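Long-range contact in protein A49R (Vaccinia virus, PDB 4D5T), which inhibits host NF-kappa-B activation by binding host BTRC and so diminishing ubiquitination of the inhibitor NFKBIA: residues 24-37 with 123-136. Sequence-based numbering, arbitrary orientation. Where two conformers were deposited one is given.
Sequences IETIDNDILNKDIV and GSRIADIDIKQVIR. With SO4 (sulfate ion), chain I.
In this all-helical Bcl-2-like fold, the loop joining helix 112-126 to helix 132-150 runs along one side of helix 29-40, from which Asn29 and Asn33 reach across to hold the loop's backbone. Asn29 ND2 and Asn33 ND2, one helical turn apart, both donate to Ile129 O, at 3.2 and 2.9 Å. The first bond lies in the carbonyl plane, whereas Asn33 ND2 comes from above it. A water ties down the other ends of the two amides, donating to Asn29 OD1 and Asn33 OD1 and accepting from Ile131 N, which fixes the amide rotations and satisfies a loop N-H.

Lys132 and Asn29 run alongside each other head to tail, with Lys132 CG 3.7 Å from Leu32 CD2. A bend at chi3 (74°) carries Lys132 NZ to Ile27 O, to which it donates over 2.6 Å. The same NZ binds a sulfate, probably from the crystallisation liquor, that also accepts an almost straight bond from Asn29 N at the start of the helix; helix dipole and lysine charge would both favour an anion there.

Beneath the polar layer, Ile36 CD1 meets Ile131 CD1 tip to tip at 3.9 Å, with Ile102 and Ile98 of helix 95-109 packing on these two isoleucines. Val37 CG2 rests on Ile126 CG2 at 3.6 Å, and Phe87 of helix 76-87 also touches Ile126.

At the far end, Glu25 and Arg136 form a side-on salt bridge, carboxylate and guanidinium nearly coplanar, 22° apart. Arg136 NE reaches Glu25 OE2 over 2.6 Å and Arg136 NH2 reaches Glu25 OE1, both through syn lone pairs, while Arg136 NH1 steadies the guanidinium by donating in plane to Gln133 OE1 at 2.9 Å.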
loop_
_atom_site.group_PDB
_atom_site.type_symbol
_atom_site.label_atom_id
_atom_site.label_comp_id
_atom_site.label_asym_id
_atom_site.label_seq_id
_atom_site.Cartn_x
_atom_site.Cartn_y
_atom_site.Cartn_z
ATOM N N ILE A 24 14.744 4.422 4.914
ATOM C CA ILE A 24 13.984 5.173 3.850
ATOM C C ILE A 24 14.940 6.163 3.118
ATOM O O ILE A 24 14.735 6.386 1.957
ATOM C CB ILE A 24 12.600 5.755 4.377
ATOM C CG1 ILE A 24 11.614 6.243 3.257
ATOM C CG2 ILE A 24 12.799 6.777 5.402
ATOM C CD1 ILE A 24 11.069 5.138 2.348
ATOM N N GLU A 25 15.997 6.689 3.791
ATOM C CA GLU A 25 16.979 7.564 3.072
ATOM C C GLU A 25 17.862 6.863 2.050
ATOM O O GLU A 25 18.382 7.531 1.183
ATOM C CB GLU A 25 17.886 8.330 4.025
ATOM C CG GLU A 25 17.109 8.985 5.117
ATOM C CD GLU A 25 16.002 9.919 4.624
ATOM O OE1 GLU A 25 16.130 10.483 3.520
ATOM O OE2 GLU A 25 14.974 10.100 5.330
ATOM N N THR A 26 18.001 5.544 2.145
ATOM C CA THR A 26 18.838 4.779 1.252
ATOM C C THR A 26 18.059 4.375 0.007
ATOM O O THR A 26 18.656 3.798 -0.897
ATOM C CB THR A 26 19.384 3.535 1.942
ATOM O OG1 THR A 26 18.332 2.606 2.218
ATOM C CG2 THR A 26 20.017 3.906 3.319
ATOM N N ILE A 27 16.760 4.667 -0.052
ATOM C CA ILE A 27 16.017 4.299 -1.227
ATOM C C ILE A 27 15.674 5.509 -2.113
ATOM O O ILE A 27 14.987 6.447 -1.707
ATOM C CB ILE A 27 14.713 3.665 -0.834
ATOM C CG1 ILE A 27 14.968 2.581 0.214
ATOM C CG2 ILE A 27 14.035 3.105 -2.062
ATOM C CD1 ILE A 27 13.718 2.109 0.932
ATOM N N ASP A 28 16.204 5.493 -3.323
ATOM C CA ASP A 28 15.955 6.539 -4.306
ATOM C C ASP A 28 14.428 6.635 -4.546
ATOM O O ASP A 28 13.744 5.628 -4.613
ATOM C CB ASP A 28 16.739 6.246 -5.619
ATOM C CG ASP A 28 16.551 7.372 -6.702
ATOM O OD1 ASP A 28 17.342 8.342 -6.668
ATOM O OD2 ASP A 28 15.650 7.359 -7.574
ATOM N N ASN A 29 13.913 7.847 -4.687
ATOM C CA ASN A 29 12.490 8.061 -4.902
ATOM C C ASN A 29 11.945 7.357 -6.109
ATOM O O ASN A 29 10.834 6.844 -6.052
ATOM C CB ASN A 29 12.177 9.570 -4.982
ATOM C CG ASN A 29 10.716 9.864 -4.757
ATOM O OD1 ASN A 29 10.152 9.490 -3.726
ATOM N ND2 ASN A 29 10.094 10.453 -5.744
ATOM N N ASP A 30 12.700 7.316 -7.207
ATOM C CA ASP A 30 12.182 6.686 -8.416
ATOM C C ASP A 30 12.080 5.189 -8.171
ATOM O O ASP A 30 11.160 4.539 -8.678
ATOM C CB ASP A 30 13.007 7.020 -9.671
ATOM C CG ASP A 30 12.857 8.478 -10.120
ATOM O OD1 ASP A 30 11.781 9.111 -9.912
ATOM O OD2 ASP A 30 13.833 8.990 -10.726
ATOM N N ILE A 31 13.022 4.633 -7.397
ATOM C CA ILE A 31 12.994 3.193 -7.098
ATOM C C ILE A 31 11.830 2.906 -6.138
ATOM O O ILE A 31 11.101 1.932 -6.318
ATOM C CB ILE A 31 14.363 2.747 -6.535
ATOM C CG1 ILE A 31 15.425 2.959 -7.693
ATOM C CG2 ILE A 31 14.249 1.342 -5.905
ATOM C CD1 ILE A 31 16.798 2.384 -7.503
ATOM N N LEU A 32 11.616 3.771 -5.146
ATOM C CA LEU A 32 10.495 3.597 -4.234
ATOM C C LEU A 32 9.173 3.542 -4.984
ATOM O O LEU A 32 8.357 2.626 -4.787
ATOM C CB LEU A 32 10.481 4.719 -3.182
ATOM C CG LEU A 32 9.269 4.768 -2.262
ATOM C CD1 LEU A 32 9.194 3.553 -1.374
ATOM C CD2 LEU A 32 9.344 6.033 -1.427
ATOM N N ASN A 33 8.992 4.470 -5.905
ATOM C CA ASN A 33 7.752 4.513 -6.688
ATOM C C ASN A 33 7.565 3.321 -7.614
ATOM O O ASN A 33 6.456 2.794 -7.732
ATOM C CB ASN A 33 7.645 5.808 -7.473
ATOM C CG ASN A 33 7.437 7.021 -6.565
ATOM O OD1 ASN A 33 7.097 6.888 -5.370
ATOM N ND2 ASN A 33 7.729 8.182 -7.086
ATOM N N LYS A 34 8.621 2.868 -8.276
ATOM C CA LYS A 34 8.524 1.573 -9.061
ATOM C C LYS A 34 8.141 0.420 -8.160
ATOM O O LYS A 34 7.358 -0.401 -8.522
ATOM C CB LYS A 34 9.764 1.209 -9.954
ATOM N N ASP A 35 8.721 0.355 -6.944
ATOM C CA ASP A 35 8.392 -0.708 -5.971
ATOM C C ASP A 35 6.941 -0.641 -5.527
ATOM O O ASP A 35 6.270 -1.660 -5.391
ATOM C CB ASP A 35 9.325 -0.624 -4.747
ATOM C CG ASP A 35 10.769 -1.092 -5.029
ATOM O OD1 ASP A 35 10.995 -1.812 -6.053
ATOM O OD2 ASP A 35 11.642 -0.797 -4.174
ATOM N N ILE A 36 6.412 0.572 -5.338
ATOM C CA ILE A 36 4.987 0.741 -5.019
ATOM C C ILE A 36 4.108 0.214 -6.146
ATOM O O ILE A 36 3.159 -0.542 -5.887
ATOM C CB ILE A 36 4.689 2.224 -4.637
ATOM C CG1 ILE A 36 5.355 2.533 -3.299
ATOM C CG2 ILE A 36 3.187 2.440 -4.543
ATOM C CD1 ILE A 36 5.352 3.995 -2.918
ATOM N N VAL A 37 4.427 0.580 -7.392
ATOM C CA VAL A 37 3.686 0.089 -8.569
ATOM C C VAL A 37 3.709 -1.458 -8.586
ATOM O O VAL A 37 2.675 -2.127 -8.747
ATOM C CB VAL A 37 4.221 0.651 -9.898
ATOM C CG1 VAL A 37 3.523 -0.034 -11.104
ATOM C CG2 VAL A 37 3.971 2.146 -9.962
ATOM N N GLY A 123 0.487 3.166 -13.333
ATOM C CA GLY A 123 1.956 3.112 -13.321
ATOM C C GLY A 123 2.588 4.406 -13.711
ATOM O O GLY A 123 3.509 4.899 -13.039
ATOM N N SER A 124 2.017 5.019 -14.733
ATOM C CA SER A 124 2.477 6.342 -15.161
ATOM C C SER A 124 2.318 7.425 -14.102
ATOM O O SER A 124 3.226 8.213 -13.910
ATOM C CB SER A 124 1.747 6.828 -16.384
ATOM O OG SER A 124 2.405 7.935 -16.984
ATOM N N ARG A 125 1.174 7.456 -13.431
ATOM C CA ARG A 125 0.943 8.558 -12.448
ATOM C C ARG A 125 1.680 8.339 -11.139
ATOM O O ARG A 125 2.119 9.301 -10.468
ATOM C CB ARG A 125 -0.554 8.657 -12.206
ATOM C CG ARG A 125 -1.370 9.090 -13.433
ATOM C CD ARG A 125 -1.092 10.531 -13.828
ATOM N NE ARG A 125 -0.063 10.612 -14.826
ATOM C CZ ARG A 125 1.037 11.321 -14.764
ATOM N NH1 ARG A 125 1.321 12.062 -13.701
ATOM N NH2 ARG A 125 1.881 11.247 -15.787
ATOM N N ILE A 126 1.808 7.085 -10.673
ATOM C CA ILE A 126 2.571 6.831 -9.458
ATOM C C ILE A 126 4.038 7.291 -9.627
ATOM O O ILE A 126 4.660 7.708 -8.638
ATOM C CB ILE A 126 2.448 5.371 -9.007
ATOM C CG1 ILE A 126 0.944 5.108 -8.657
ATOM C CG2 ILE A 126 3.435 5.011 -7.896
ATOM C CD1 ILE A 126 0.601 3.835 -7.996
ATOM N N ALA A 127 4.567 7.196 -10.839
ATOM C CA ALA A 127 5.942 7.626 -11.075
ATOM C C ALA A 127 6.196 9.083 -10.686
ATOM O O ALA A 127 7.310 9.428 -10.364
ATOM C CB ALA A 127 6.338 7.366 -12.511
ATOM N N ASP A 128 5.160 9.928 -10.652
ATOM C CA ASP A 128 5.345 11.320 -10.350
ATOM C C ASP A 128 5.149 11.711 -8.866
ATOM O O ASP A 128 5.242 12.897 -8.512
ATOM C CB ASP A 128 4.432 12.161 -11.265
ATOM C CG ASP A 128 4.953 12.242 -12.683
ATOM O OD1 ASP A 128 6.130 11.880 -12.965
ATOM O OD2 ASP A 128 4.160 12.662 -13.548
ATOM N N ILE A 129 4.860 10.755 -7.997
ATOM C CA ILE A 129 4.618 11.076 -6.563
ATOM C C ILE A 129 5.909 11.252 -5.794
ATOM O O ILE A 129 7.014 10.905 -6.248
ATOM C CB ILE A 129 3.663 10.060 -5.877
ATOM C CG1 ILE A 129 4.363 8.701 -5.553
ATOM C CG2 ILE A 129 2.363 9.917 -6.663
ATOM C CD1 ILE A 129 3.510 7.728 -4.753
ATOM N N ASP A 130 5.777 11.841 -4.626
ATOM C CA ASP A 130 6.923 12.096 -3.757
ATOM C C ASP A 130 6.483 12.031 -2.307
ATOM O O ASP A 130 6.158 13.019 -1.676
ATOM C CB ASP A 130 7.502 13.442 -4.094
ATOM C CG ASP A 130 8.676 13.812 -3.200
ATOM O OD1 ASP A 130 9.246 12.881 -2.480
ATOM O OD2 ASP A 130 8.925 15.064 -3.285
ATOM N N ILE A 131 6.499 10.860 -1.753
ATOM C CA ILE A 131 5.927 10.612 -0.428
ATOM C C ILE A 131 6.932 10.301 0.678
ATOM O O ILE A 131 6.548 9.834 1.766
ATOM C CB ILE A 131 4.809 9.520 -0.470
ATOM C CG1 ILE A 131 5.307 8.111 -0.909
ATOM C CG2 ILE A 131 3.652 9.965 -1.365
ATOM C CD1 ILE A 131 4.283 6.996 -0.687
ATOM N N LYS A 132 8.219 10.361 0.403
ATOM C CA LYS A 132 9.209 9.994 1.407
ATOM C C LYS A 132 9.013 10.807 2.754
ATOM O O LYS A 132 9.132 10.229 3.822
ATOM C CB LYS A 132 10.666 10.130 0.866
ATOM C CG LYS A 132 11.068 8.983 -0.071
ATOM C CD LYS A 132 12.436 9.138 -0.773
ATOM C CE LYS A 132 13.597 8.923 0.133
ATOM N NZ LYS A 132 14.830 8.849 -0.704
ATOM N N GLN A 133 8.735 12.112 2.698
ATOM C CA GLN A 133 8.566 12.886 3.931
ATOM C C GLN A 133 7.334 12.497 4.710
ATOM O O GLN A 133 7.369 12.412 5.928
ATOM C CB GLN A 133 8.533 14.367 3.642
ATOM C CG GLN A 133 8.161 15.197 4.859
ATOM C CD GLN A 133 9.179 15.146 5.984
ATOM O OE1 GLN A 133 10.331 14.741 5.805
ATOM N NE2 GLN A 133 8.730 15.553 7.180
ATOM N N VAL A 134 6.264 12.183 3.986
ATOM C CA VAL A 134 5.075 11.740 4.665
ATOM C C VAL A 134 5.332 10.355 5.312
ATOM O O VAL A 134 4.805 10.091 6.379
ATOM C CB VAL A 134 3.897 11.666 3.682
ATOM C CG1 VAL A 134 2.652 11.400 4.444
ATOM C CG2 VAL A 134 3.747 13.007 3.028
ATOM N N ILE A 135 6.110 9.482 4.690
ATOM C CA ILE A 135 6.440 8.184 5.337
ATOM C C ILE A 135 7.275 8.479 6.650
ATOM O O ILE A 135 6.937 7.975 7.695
ATOM C CB ILE A 135 7.195 7.256 4.377
ATOM C CG1 ILE A 135 6.247 6.818 3.191
ATOM C CG2 ILE A 135 7.717 5.959 5.011
ATOM C CD1 ILE A 135 6.894 6.177 1.992
ATOM N N ARG A 136 8.319 9.293 6.524
ATOM C CA ARG A 136 9.239 9.580 7.630
ATOM C C ARG A 136 8.489 10.112 8.826
ATOM O O ARG A 136 8.753 9.739 9.956
ATOM C CB ARG A 136 10.098 10.846 7.326
ATOM C CG ARG A 136 11.387 10.645 6.653
ATOM C CD ARG A 136 12.235 11.909 6.441
ATOM N NE ARG A 136 12.918 11.649 5.195
ATOM C CZ ARG A 136 12.713 12.212 4.011
ATOM N NH1 ARG A 136 11.883 13.238 3.824
ATOM N NH2 ARG A 136 13.460 11.799 2.969
HETATM S S SO4 I . 15.418 11.186 -3.564
HETATM O O1 SO4 I . 15.761 10.149 -4.577
HETATM O O2 SO4 I . 16.587 11.770 -2.891
HETATM O O3 SO4 I . 14.527 10.570 -2.615
HETATM O O4 SO4 I . 14.703 12.282 -4.243
HETATM O O HOH W 1 7.613 8.819 -3.434
HETATM O O HOH W 2 9.374 8.007 -10.131
#